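Local coordinates for protein serine protease inhibitor 4, isoform B (Drosophila melanogaster, PDB 4P0F) that probably inhibits serine proteases, and perhaps cysteine proteases, trapping them as serpins do by inserting its cleaved reactive-centre loop into its main beta-sheet, at residues G173-Q178 against E327-A332; P272-E277 against A320-N325. All coordinates share one frame; numbering follows the deposited sequence.

Interaction 1: residues G173-Q178 against E327-A332; sequences GTWQHQ and EGTEAA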
ATOM      1  N   GLY A 173      -1.569   4.707 -14.967  1.00 21.77           N
ATOM      2  CA  GLY A 173      -2.095   3.858 -16.010  1.00 23.09           C
ATOM      3  C   GLY A 173      -3.201   4.560 -16.768  1.00 23.83           C
ATOM      4  O   GLY A 173      -3.890   5.413 -16.215  1.00 23.42           O
ATOM      5  N   THR A 174      -3.340   4.204 -18.037  1.00 24.79           N
ATOM      6  CA  THR A 174      -4.438   4.668 -18.870  1.00 26.17           C
ATOM      7  C   THR A 174      -5.453   3.544 -19.018  1.00 28.64           C
ATOM      8  O   THR A 174      -5.068   2.399 -19.217  1.00 26.73           O
ATOM      9  CB  THR A 174      -3.919   5.110 -20.255  1.00 27.97           C
ATOM     10  OG1 THR A 174      -2.921   6.123 -20.072  1.00 30.54           O
ATOM     11  CG2 THR A 174      -5.050   5.640 -21.122  1.00 31.64           C
ATOM     12  N   TRP A 175      -6.745   3.850 -18.920  1.00 20.94           N
ATOM     13  CA  TRP A 175      -7.742   2.797 -19.077  1.00 20.31           C
ATOM     14  C   TRP A 175      -7.631   2.168 -20.462  1.00 21.96           C
ATOM     15  O   TRP A 175      -7.376   2.859 -21.457  1.00 23.13           O
ATOM     16  CB  TRP A 175      -9.168   3.309 -18.907  1.00 19.00           C
ATOM     17  CG  TRP A 175      -9.528   3.923 -17.601  1.00 17.63           C
ATOM     18  CD1 TRP A 175      -9.985   5.185 -17.409  1.00 17.27           C
ATOM     19  CD2 TRP A 175      -9.500   3.305 -16.312  1.00 16.75           C
ATOM     20  NE1 TRP A 175     -10.248   5.398 -16.082  1.00 18.28           N
ATOM     21  CE2 TRP A 175      -9.952   4.260 -15.386  1.00 15.95           C
ATOM     22  CE3 TRP A 175      -9.136   2.037 -15.849  1.00 17.07           C
ATOM     23  CZ2 TRP A 175     -10.047   3.997 -14.032  1.00 18.79           C
ATOM     24  CZ3 TRP A 175      -9.229   1.780 -14.503  1.00 18.09           C
ATOM     25  CH2 TRP A 175      -9.684   2.750 -13.610  1.00 18.17           C
ATOM     26  N   GLN A 176      -7.855   0.861 -20.529  1.00 22.29           N
ATOM     27  CA  GLN A 176      -7.998   0.193 -21.813  1.00 24.06           C
ATOM     28  C   GLN A 176      -9.194   0.819 -22.517  1.00 23.81           C
ATOM     29  O   GLN A 176      -9.152   1.093 -23.714  1.00 25.39           O
ATOM     30  CB  GLN A 176      -8.191  -1.316 -21.630  1.00 24.55           C
ATOM     31  CG  GLN A 176      -8.334  -2.082 -22.942  1.00 33.71           C
ATOM     32  CD  GLN A 176      -7.038  -2.144 -23.736  1.00 57.96           C
ATOM     33  OE1 GLN A 176      -5.965  -2.364 -23.177  1.00 68.25           O
ATOM     34  NE2 GLN A 176      -7.135  -1.951 -25.049  1.00 66.33           N
ATOM     35  N   HIS A 177     -10.251   1.052 -21.743  1.00 23.43           N
ATOM     36  CA  HIS A 177     -11.442   1.751 -22.228  1.00 23.77           C
ATOM     37  C   HIS A 177     -11.670   3.017 -21.419  1.00 20.31           C
ATOM     38  O   HIS A 177     -12.206   2.969 -20.315  1.00 20.32           O
ATOM     39  CB  HIS A 177     -12.670   0.848 -22.143  1.00 28.03           C
ATOM     40  CG  HIS A 177     -12.483  -0.478 -22.804  1.00 38.19           C
ATOM     41  ND1 HIS A 177     -12.221  -0.606 -24.152  1.00 45.31           N
ATOM     42  CD2 HIS A 177     -12.515  -1.736 -22.306  1.00 45.75           C
ATOM     43  CE1 HIS A 177     -12.102  -1.885 -24.454  1.00 38.27           C
ATOM     44  NE2 HIS A 177     -12.276  -2.592 -23.353  1.00 41.86           N
ATOM     45  N   GLN A 178     -11.263   4.150 -21.976  1.00 21.14           N
ATOM     46  CA  GLN A 178     -11.407   5.419 -21.285  1.00 20.03           C
ATOM     47  C   GLN A 178     -12.849   5.902 -21.289  1.00 20.49           C
ATOM     48  O   GLN A 178     -13.642   5.552 -22.174  1.00 21.76           O
ATOM     49  CB  GLN A 178     -10.511   6.480 -21.916  1.00 22.58           C
ATOM     50  CG  GLN A 178      -9.021   6.194 -21.816  1.00 23.37           C
ATOM     51  CD  GLN A 178      -8.191   7.269 -22.475  1.00 28.11           C
ATOM     52  OE1 GLN A 178      -8.376   8.455 -22.211  1.00 25.83           O
ATOM     53  NE2 GLN A 178      -7.279   6.864 -23.352  1.00 29.47           N
ATOM     54  N   GLU A 327      -9.394   9.333 -17.865  1.00 21.03           N
ATOM     55  CA  GLU A 327      -8.260   8.814 -18.624  1.00 21.80           C
ATOM     56  C   GLU A 327      -7.639   7.564 -17.995  1.00 20.76           C
ATOM     57  O   GLU A 327      -7.096   6.715 -18.695  1.00 22.20           O
ATOM     58  CB  GLU A 327      -7.172   9.893 -18.766  1.00 25.82           C
ATOM     59  CG  GLU A 327      -7.534  11.030 -19.711  1.00 30.63           C
ATOM     60  CD  GLU A 327      -8.677  11.910 -19.213  1.00 64.43           C
ATOM     61  OE1 GLU A 327      -8.711  12.228 -18.003  1.00 51.40           O
ATOM     62  OE2 GLU A 327      -9.540  12.290 -20.039  1.00 62.55           O
ATOM     63  N   GLY A 328      -7.686   7.477 -16.671  1.00 19.28           N
ATOM     64  CA  GLY A 328      -7.041   6.383 -15.972  1.00 18.40           C
ATOM     65  C   GLY A 328      -6.915   6.644 -14.490  1.00 18.69           C
ATOM     66  O   GLY A 328      -7.790   7.247 -13.871  1.00 18.52           O
ATOM     67  N   THR A 329      -5.797   6.200 -13.929  1.00 18.42           N
ATOM     68  CA  THR A 329      -5.547   6.286 -12.504  1.00 19.96           C
ATOM     69  C   THR A 329      -4.090   6.628 -12.273  1.00 19.62           C
ATOM     70  O   THR A 329      -3.213   6.136 -12.984  1.00 19.14           O
ATOM     71  CB  THR A 329      -5.875   4.954 -11.797  1.00 19.78           C
ATOM     72  OG1 THR A 329      -7.259   4.661 -11.988  1.00 19.46           O
ATOM     73  CG2 THR A 329      -5.566   5.024 -10.300  1.00 17.27           C
ATOM     74  N   GLU A 330      -3.847   7.502 -11.308  1.00 18.52           N
ATOM     75  CA  GLU A 330      -2.499   7.713 -10.804  1.00 16.57           C
ATOM     76  C   GLU A 330      -2.528   7.487  -9.311  1.00 19.29           C
ATOM     77  O   GLU A 330      -3.416   7.980  -8.618  1.00 18.62           O
ATOM     78  CB  GLU A 330      -1.969   9.113 -11.135  1.00 19.85           C
ATOM     79  CG  GLU A 330      -0.526   9.290 -10.686  1.00 24.23           C
ATOM     80  CD  GLU A 330       0.150  10.552 -11.204  1.00 29.47           C
ATOM     81  OE1 GLU A 330      -0.547  11.447 -11.731  1.00 30.70           O
ATOM     82  OE2 GLU A 330       1.398  10.641 -11.079  1.00 29.67           O
ATOM     83  N   ALA A 331      -1.566   6.710  -8.825  1.00 19.25           N
ATOM     84  CA  ALA A 331      -1.492   6.387  -7.411  1.00 17.26           C
ATOM     85  C   ALA A 331      -0.046   6.346  -6.981  1.00 16.51           C
ATOM     86  O   ALA A 331       0.837   6.060  -7.780  1.00 19.36           O
ATOM     87  CB  ALA A 331      -2.160   5.059  -7.120  1.00 19.69           C
ATOM     88  N   ALA A 332       0.185   6.648  -5.708  1.00 17.96           N
ATOM     89  CA  ALA A 332       1.522   6.602  -5.160  1.00 13.98           C
ATOM     90  C   ALA A 332       1.442   6.321  -3.677  1.00 15.09           C
ATOM     91  O   ALA A 332       0.442   6.619  -3.031  1.00 16.38           O
ATOM     92  CB  ALA A 332       2.260   7.907  -5.411  1.00 20.33           C
TER
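Gly173 and Thr329 pair where the reactive-centre loop, inserted as strand 4A of the cleaved serpin, runs beside the end of strand 3A, in the region known as the breach. They form an antiparallel hydrogen-bonded pair: Gly173 N gives a nearly straight bond to Thr329 O (2.9 Å, 171°), and Thr329 N returns one to Gly173 O at 3.1 Å. Past the pair Thr174 faces Gly328, and Trp175 N then reaches Glu327 O at 2.9 Å, adding a third backbone bond.

The indole of Trp175 then folds across the loop. With CG anti to its own carbonyl carbon (chi1 -60°), the ring lays one face over Gly328, whose CA sits 3.5 Å from the centroid of the five-membered ring in a CH-pi contact. Glycine suits this place because a CB here would run into Gly173 O and press on Thr174 CA. The far rim of the indole, at CH2, meets Thr329 OG1 at 3.5 Å, while that hydroxyl is hydrogen-bonded to Tyr225 OH. Trp175 NE1 is also satisfied, by Asn325 O. Nearer the surface, Gln178 OE1 rests 3.6 Å from Glu327 CA.

Backbone bonds thus hold the hinge of the inserted loop from the side, while the indole, its rotation fixed by the bond to Asn325, covers the bare backbone of Gly328.

Interaction 2: residues P272-E277 against A320-N325; sequences PRFKAE and AFIEVN
Strand 274-277 runs antiparallel to strand 320-324, at 179° between their directions and with axes 4.7 Å apart. Ala276 and Ile322 form a full hydrogen-bonded pair, Ala276 N to Ile322 O and Ile322 N to Ala276 O, both 2.9 Å. One step on, Val324 N bonds Phe274 O at 2.8 Å, whereas the return bond from Phe274 N to Val324 O is bent and weak. Between these bonds CA-H...O contacts fill in: Lys275 CA lies 3.1 Å from Ile322 O, which also accepts the bond from Ala276 N.

Phe274, Ala276, Ile322 and Val324 share the buried face. The Phe274 ring, set by a chi1 of 77° between its backbone N and carbonyl carbon, brings CE1 to 3.7 Å from Val324 CG2. The small Ala276 leaves its CB 4.1 Å from Ile322 CG2. These strands are 6A and 5A of the serpin's main sheet A, and this face packs against strand 360-366, where Phe360 meets Phe274 and Tyr362 and Leu364 meet Ile322.

Lys275, Glu277, Phe321 and Glu323 occupy the other face, where long polar chains can reach solvent. Phe321 and Glu277 lie side by side, Glu277 CG being 3.6 Å from Phe321 CD2 at the ring edge, so that the aliphatic part of the glutamate covers part of the aromatic rim. An alanine in place of Phe321 would probably open a gap beside Glu277, leaving its CG and CD without their apolar neighbour and free to turn. The Arg273 and Asn325 side chains cross, with CG of Arg273 3.9 Å from CB of Asn325; the guanidinium goes on to a salt bridge with Glu326, and Asn325 OD1 accepts bonds from Glu327 N and Gly328 N.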
ATOM      1  N   PRO A 272     -17.509   7.334  -9.717  1.00 18.61           N
ATOM      2  CA  PRO A 272     -17.137   8.717  -9.387  1.00 17.93           C
ATOM      3  C   PRO A 272     -15.732   9.062  -9.855  1.00 18.51           C
ATOM      4  O   PRO A 272     -14.836   8.217  -9.828  1.00 16.97           O
ATOM      5  CB  PRO A 272     -17.210   8.762  -7.852  1.00 24.48           C
ATOM      6  CG  PRO A 272     -17.927   7.509  -7.436  1.00 29.44           C
ATOM      7  CD  PRO A 272     -17.683   6.504  -8.512  1.00 22.22           C
ATOM      8  N   ARG A 273     -15.562  10.304 -10.292  1.00 18.36           N
ATOM      9  CA  ARG A 273     -14.255  10.884 -10.509  1.00 17.22           C
ATOM     10  C   ARG A 273     -13.777  11.369  -9.139  1.00 18.34           C
ATOM     11  O   ARG A 273     -14.278  12.370  -8.626  1.00 21.29           O
ATOM     12  CB  ARG A 273     -14.335  12.028 -11.534  1.00 19.01           C
ATOM     13  CG  ARG A 273     -12.995  12.620 -11.961  1.00 22.77           C
ATOM     14  CD  ARG A 273     -13.162  13.661 -13.092  1.00 27.05           C
ATOM     15  NE  ARG A 273     -13.847  14.857 -12.625  1.00 37.91           N
ATOM     16  CZ  ARG A 273     -14.673  15.606 -13.349  1.00 34.88           C
ATOM     17  NH1 ARG A 273     -14.980  15.292 -14.612  1.00 30.88           N
ATOM     18  NH2 ARG A 273     -15.212  16.679 -12.791  1.00 38.10           N
ATOM     19  N   PHE A 274     -12.842  10.647  -8.529  1.00 18.06           N
ATOM     20  CA  PHE A 274     -12.489  10.927  -7.139  1.00 17.63           C
ATOM     21  C   PHE A 274     -11.000  10.872  -6.885  1.00 23.06           C
ATOM     22  O   PHE A 274     -10.228  10.347  -7.685  1.00 20.79           O
ATOM     23  CB  PHE A 274     -13.218   9.945  -6.201  1.00 16.89           C
ATOM     24  CG  PHE A 274     -12.620   8.553  -6.160  1.00 16.79           C
ATOM     25  CD1 PHE A 274     -13.012   7.581  -7.063  1.00 19.72           C
ATOM     26  CD2 PHE A 274     -11.692   8.215  -5.184  1.00 21.74           C
ATOM     27  CE1 PHE A 274     -12.475   6.296  -7.012  1.00 19.72           C
ATOM     28  CE2 PHE A 274     -11.147   6.941  -5.132  1.00 20.61           C
ATOM     29  CZ  PHE A 274     -11.537   5.978  -6.042  1.00 20.03           C
ATOM     30  N   LYS A 275     -10.602  11.450  -5.763  1.00 18.05           N
ATOM     31  CA  LYS A 275      -9.223  11.347  -5.311  1.00 17.04           C
ATOM     32  C   LYS A 275      -9.248  11.129  -3.812  1.00 22.71           C
ATOM     33  O   LYS A 275     -10.223  11.468  -3.142  1.00 20.81           O
ATOM     34  CB  LYS A 275      -8.423  12.590  -5.695  1.00 21.06           C
ATOM     35  CG  LYS A 275      -8.685  13.817  -4.860  1.00 29.34           C
ATOM     36  CD  LYS A 275      -7.829  14.986  -5.349  1.00 45.88           C
ATOM     37  CE  LYS A 275      -8.102  16.251  -4.558  1.00 61.95           C
ATOM     38  NZ  LYS A 275      -7.479  17.453  -5.185  1.00 71.00           N
ATOM     39  N   ALA A 276      -8.186  10.529  -3.288  1.00 20.87           N
ATOM     40  CA  ALA A 276      -8.080  10.317  -1.856  1.00 18.24           C
ATOM     41  C   ALA A 276      -6.617  10.376  -1.445  1.00 20.09           C
ATOM     42  O   ALA A 276      -5.731  10.038  -2.225  1.00 18.94           O
ATOM     43  CB  ALA A 276      -8.708   8.988  -1.466  1.00 18.28           C
ATOM     44  N   GLU A 277      -6.377  10.848  -0.226  1.00 19.06           N
ATOM     45  CA  GLU A 277      -5.038  10.881   0.354  1.00 17.25           C
ATOM     46  C   GLU A 277      -5.164  10.366   1.773  1.00 19.54           C
ATOM     47  O   GLU A 277      -6.133  10.692   2.460  1.00 22.61           O
ATOM     48  CB  GLU A 277      -4.456  12.290   0.349  1.00 27.81           C
ATOM     49  CG  GLU A 277      -4.804  13.109  -0.876  1.00 59.68           C
ATOM     50  CD  GLU A 277      -4.054  14.429  -0.927  1.00 75.98           C
ATOM     51  OE1 GLU A 277      -3.012  14.550  -0.247  1.00 75.77           O
ATOM     52  OE2 GLU A 277      -4.512  15.344  -1.645  1.00 81.90           O
ATOM     53  N   ALA A 320      -0.268   7.597   1.286  1.00 16.31           N
ATOM     54  CA  ALA A 320      -0.719   7.157  -0.027  1.00 14.35           C
ATOM     55  C   ALA A 320      -1.689   8.165  -0.654  1.00 16.72           C
ATOM     56  O   ALA A 320      -2.307   8.983   0.034  1.00 16.09           O
ATOM     57  CB  ALA A 320      -1.352   5.788   0.071  1.00 14.60           C
ATOM     58  N   PHE A 321      -1.757   8.106  -1.980  1.00 16.31           N
ATOM     59  CA  PHE A 321      -2.542   9.028  -2.795  1.00 17.72           C
ATOM     60  C   PHE A 321      -3.102   8.270  -3.983  1.00 16.64           C
ATOM     61  O   PHE A 321      -2.422   7.415  -4.537  1.00 15.46           O
ATOM     62  CB  PHE A 321      -1.677  10.193  -3.285  1.00 16.40           C
ATOM     63  CG  PHE A 321      -2.355  11.070  -4.303  1.00 19.37           C
ATOM     64  CD1 PHE A 321      -2.274  10.778  -5.656  1.00 21.95           C
ATOM     65  CD2 PHE A 321      -3.094  12.163  -3.905  1.00 27.07           C
ATOM     66  CE1 PHE A 321      -2.912  11.572  -6.589  1.00 27.61           C
ATOM     67  CE2 PHE A 321      -3.738  12.961  -4.840  1.00 29.60           C
ATOM     68  CZ  PHE A 321      -3.635  12.667  -6.176  1.00 28.73           C
ATOM     69  N   ILE A 322      -4.330   8.595  -4.383  1.00 17.65           N
ATOM     70  CA  ILE A 322      -4.890   8.045  -5.610  1.00 17.72           C
ATOM     71  C   ILE A 322      -5.824   9.077  -6.247  1.00 16.95           C
ATOM     72  O   ILE A 322      -6.505   9.822  -5.546  1.00 17.30           O
ATOM     73  CB  ILE A 322      -5.645   6.715  -5.350  1.00 15.26           C
ATOM     74  CG1 ILE A 322      -6.094   6.080  -6.672  1.00 17.95           C
ATOM     75  CG2 ILE A 322      -6.832   6.931  -4.431  1.00 16.05           C
ATOM     76  CD1 ILE A 322      -6.458   4.586  -6.536  1.00 19.35           C
ATOM     77  N   GLU A 323      -5.799   9.146  -7.573  1.00 18.75           N
ATOM     78  CA  GLU A 323      -6.770   9.928  -8.342  1.00 16.58           C
ATOM     79  C   GLU A 323      -7.292   9.037  -9.445  1.00 17.23           C
ATOM     80  O   GLU A 323      -6.521   8.363 -10.121  1.00 18.67           O
ATOM     81  CB  GLU A 323      -6.147  11.208  -8.919  1.00 19.38           C
ATOM     82  CG  GLU A 323      -5.131  10.976 -10.041  1.00 32.71           C
ATOM     83  CD  GLU A 323      -5.768  10.765 -11.417  1.00 46.38           C
ATOM     84  OE1 GLU A 323      -6.979  11.027 -11.577  1.00 53.73           O
ATOM     85  OE2 GLU A 323      -5.051  10.315 -12.337  1.00 49.79           O
ATOM     86  N   VAL A 324      -8.612   9.033  -9.606  1.00 16.97           N
ATOM     87  CA  VAL A 324      -9.292   8.238 -10.611  1.00 15.80           C
ATOM     88  C   VAL A 324     -10.131   9.176 -11.482  1.00 18.76           C
ATOM     89  O   VAL A 324     -10.986   9.888 -10.965  1.00 19.68           O
ATOM     90  CB  VAL A 324     -10.197   7.183  -9.961  1.00 17.42           C
ATOM     91  CG1 VAL A 324     -10.986   6.394 -11.019  1.00 20.22           C
ATOM     92  CG2 VAL A 324      -9.367   6.251  -9.101  1.00 18.15           C
ATOM     93  N   ASN A 325      -9.873   9.185 -12.786  1.00 19.99           N
ATOM     94  CA  ASN A 325     -10.617  10.055 -13.702  1.00 20.51           C
ATOM     95  C   ASN A 325     -10.872   9.379 -15.040  1.00 19.42           C
ATOM     96  O   ASN A 325     -10.739   8.163 -15.168  1.00 18.39           O
ATOM     97  CB  ASN A 325      -9.878  11.388 -13.895  1.00 22.82           C
ATOM     98  CG  ASN A 325      -8.550  11.245 -14.618  1.00 25.11           C
ATOM     99  OD1 ASN A 325      -8.205  10.184 -15.129  1.00 21.24           O
ATOM    100  ND2 ASN A 325      -7.787  12.337 -14.658  1.00 30.36           N
TER

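How the interactions relate
The two contacts lie side by side in sheet A, their centres 11 Å apart, and together they span four neighbouring strands in the order 161-174, 328-341, 311-324 and 263-281. Along the chain interaction 2 is nested inside interaction 1: 173-178 comes first, then 272-277, 320-325 and 327-332. Strands 311-324 and 328-341 follow one another through a tight connection, and their pairing joins the contacts directly, with Glu330 O 2.9 Å from Glu323 N and Ala332 O 2.9 Å from Phe321 N. The inserted strand is therefore held on both flanks, by interaction 1 on one and strand 311-324 on the other, consistent with the expanded sheet of a cleaved serpin.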